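Local coordinates for protein serine--tRNA ligase (Pyrococcus horikoshii, PDB 2DQ0) that attaches serine to tRNA(Ser), and probably also to tRNA(Sec), by way of an ATP-derived seryl-adenylate, working as a class II synthetase homodimer, at residues I208-T213 with A327-Q332. Sequence-based numbering, arbitrary orientation.
Sequences IEKGFT and AEELFQ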
loop_
_atom_site.group_PDB
_atom_site.type_symbol
_atom_site.label_atom_id
_atom_site.label_comp_id
_atom_site.label_asym_id
_atom_site.label_seq_id
_atom_site.Cartn_x
_atom_site.Cartn_y
_atom_site.Cartn_z
ATOM N N ILE A 208 -8.001 16.491 14.729
ATOM C CA ILE A 208 -9.390 16.207 15.082
ATOM C C ILE A 208 -9.902 17.252 16.079
ATOM O O ILE A 208 -11.016 17.744 15.948
ATOM C CB ILE A 208 -9.555 14.813 15.699
ATOM C CG1 ILE A 208 -9.455 13.748 14.612
ATOM C CG2 ILE A 208 -10.907 14.693 16.358
ATOM C CD1 ILE A 208 -9.649 12.348 15.148
ATOM N N GLU A 209 -9.098 17.598 17.075
ATOM C CA GLU A 209 -9.539 18.619 18.016
ATOM C C GLU A 209 -9.802 19.942 17.266
ATOM O O GLU A 209 -10.679 20.705 17.651
ATOM C CB GLU A 209 -8.487 18.868 19.105
ATOM C CG GLU A 209 -8.000 17.640 19.842
ATOM C CD GLU A 209 -6.769 17.925 20.703
ATOM O OE1 GLU A 209 -6.200 16.962 21.270
ATOM O OE2 GLU A 209 -6.369 19.111 20.809
ATOM N N LYS A 210 -9.047 20.218 16.205
ATOM C CA LYS A 210 -9.237 21.461 15.462
ATOM C C LYS A 210 -10.371 21.392 14.457
ATOM O O LYS A 210 -10.492 22.278 13.608
ATOM C CB LYS A 210 -7.955 21.856 14.727
ATOM C CG LYS A 210 -6.793 22.204 15.643
ATOM C CD LYS A 210 -5.595 22.723 14.865
ATOM C CE LYS A 210 -4.644 23.425 15.808
ATOM N NZ LYS A 210 -3.374 23.821 15.153
ATOM N N GLY A 211 -11.171 20.327 14.522
ATOM C CA GLY A 211 -12.292 20.187 13.611
ATOM C C GLY A 211 -12.170 19.395 12.318
ATOM O O GLY A 211 -13.074 19.456 11.465
ATOM N N PHE A 212 -11.083 18.649 12.143
ATOM C CA PHE A 212 -10.926 17.864 10.909
ATOM C C PHE A 212 -11.529 16.457 11.009
ATOM O O PHE A 212 -11.313 15.743 12.001
ATOM C CB PHE A 212 -9.450 17.770 10.543
ATOM C CG PHE A 212 -8.871 19.055 10.086
ATOM C CD1 PHE A 212 -8.880 20.173 10.924
ATOM C CD2 PHE A 212 -8.336 19.171 8.800
ATOM C CE1 PHE A 212 -8.363 21.399 10.482
ATOM C CE2 PHE A 212 -7.818 20.385 8.345
ATOM C CZ PHE A 212 -7.830 21.512 9.191
ATOM N N THR A 213 -12.305 16.065 10.004
ATOM C CA THR A 213 -12.902 14.727 10.008
ATOM C C THR A 213 -11.816 13.742 9.563
ATOM O O THR A 213 -11.230 13.853 8.474
ATOM C CB THR A 213 -14.178 14.635 9.088
ATOM O OG1 THR A 213 -14.030 15.499 7.962
ATOM C CG2 THR A 213 -15.434 15.067 9.856
ATOM N N ALA A 327 0.841 22.410 11.349
ATOM C CA ALA A 327 2.014 21.524 11.309
ATOM C C ALA A 327 3.095 22.057 12.241
ATOM O O ALA A 327 3.741 21.284 12.937
ATOM C CB ALA A 327 2.559 21.409 9.915
ATOM N N GLU A 328 3.286 23.376 12.264
ATOM C CA GLU A 328 4.288 23.982 13.155
ATOM C C GLU A 328 4.045 23.614 14.612
ATOM O O GLU A 328 4.996 23.366 15.352
ATOM C CB GLU A 328 4.293 25.515 13.039
ATOM C CG GLU A 328 4.847 26.039 11.748
ATOM C CD GLU A 328 4.934 27.542 11.707
ATOM O OE1 GLU A 328 5.685 28.118 12.525
ATOM O OE2 GLU A 328 4.258 28.148 10.846
ATOM N N GLU A 329 2.774 23.582 15.022
ATOM C CA GLU A 329 2.440 23.258 16.404
ATOM C C GLU A 329 2.880 21.870 16.776
ATOM O O GLU A 329 3.398 21.652 17.877
ATOM C CB GLU A 329 0.943 23.381 16.654
ATOM C CG GLU A 329 0.460 24.791 16.934
ATOM C CD GLU A 329 -1.051 24.847 17.112
ATOM O OE1 GLU A 329 -1.581 23.993 17.853
ATOM O OE2 GLU A 329 -1.708 25.738 16.521
ATOM N N LEU A 330 2.674 20.924 15.863
ATOM C CA LEU A 330 3.052 19.548 16.139
ATOM C C LEU A 330 4.533 19.421 16.409
ATOM O O LEU A 330 4.941 18.803 17.399
ATOM C CB LEU A 330 2.662 18.632 14.981
ATOM C CG LEU A 330 1.158 18.532 14.774
ATOM C CD1 LEU A 330 0.883 17.719 13.524
ATOM C CD2 LEU A 330 0.512 17.913 16.011
ATOM N N PHE A 331 5.348 20.010 15.541
ATOM C CA PHE A 331 6.781 19.915 15.739
ATOM C C PHE A 331 7.272 20.672 16.955
ATOM O O PHE A 331 8.284 20.302 17.550
ATOM C CB PHE A 331 7.510 20.305 14.459
ATOM C CG PHE A 331 7.421 19.240 13.400
ATOM C CD1 PHE A 331 8.430 18.262 13.291
ATOM C CD2 PHE A 331 6.277 19.149 12.576
ATOM C CE1 PHE A 331 8.304 17.204 12.380
ATOM C CE2 PHE A 331 6.133 18.103 11.665
ATOM C CZ PHE A 331 7.153 17.115 11.558
ATOM N N GLN A 332 6.553 21.717 17.352
ATOM C CA GLN A 332 6.941 22.421 18.568
ATOM C C GLN A 332 6.667 21.490 19.764
ATOM O O GLN A 332 7.519 21.353 20.651
ATOM C CB GLN A 332 6.185 23.734 18.712
ATOM C CG GLN A 332 6.578 24.743 17.662
ATOM C CD GLN A 332 5.750 26.002 17.722
ATOM O OE1 GLN A 332 5.852 26.867 16.853
ATOM N NE2 GLN A 332 4.928 26.117 18.746
#
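K210 and E329 form a single salt bridge near the surface, linking the C-terminal end of helix 190-209 to helix 316-333, which lies in the class II synthetase catalytic core. K210 directly follows helix 190-209, which closes with a Schellman motif: G211, at positive phi, is the C-prime residue, its N bonding to the O of I208 and the N of F212 to the O of L207. From this helix end the K210 side chain reaches across toward helix 316-333. Its CG lies anti to the carbonyl carbon (chi1 -65°) and the later torsions stay near 180°, giving a nearly fully extended chain that carries the ammonium group to the neighbouring helix. E329 comes from the opposite direction, also extended beyond CG, so two long side chains span a gap of 11.9 Å between the CA of K210 and the CA of E329. A twist about the last bond (chi3 47°) sets how the E329 carboxylate is turned, with both oxygens near the lysine end. NZ of K210 is modelled 2.9 Å from OE2 of E329, a weak hydrogen bond whose lysine end is less surely placed, and 3.2 Å from OE1 of E329. The ammonium group offsets the carboxylate charge. Beside this polar bridge, L330 packs on F202 and R206 of helix 190-209, and F212 packs on L207 and on L274 and V276 of strand 273-282. On helix 316-333, A327 and F331 touch V372 of strand 367-376, a predicted ATP-binding residue, whereas E328 turns to R127 in a separate salt bridge. CE of K210, one bond short of NZ, also lies against the carboxylate, 3.7 Å from OE1 of E329.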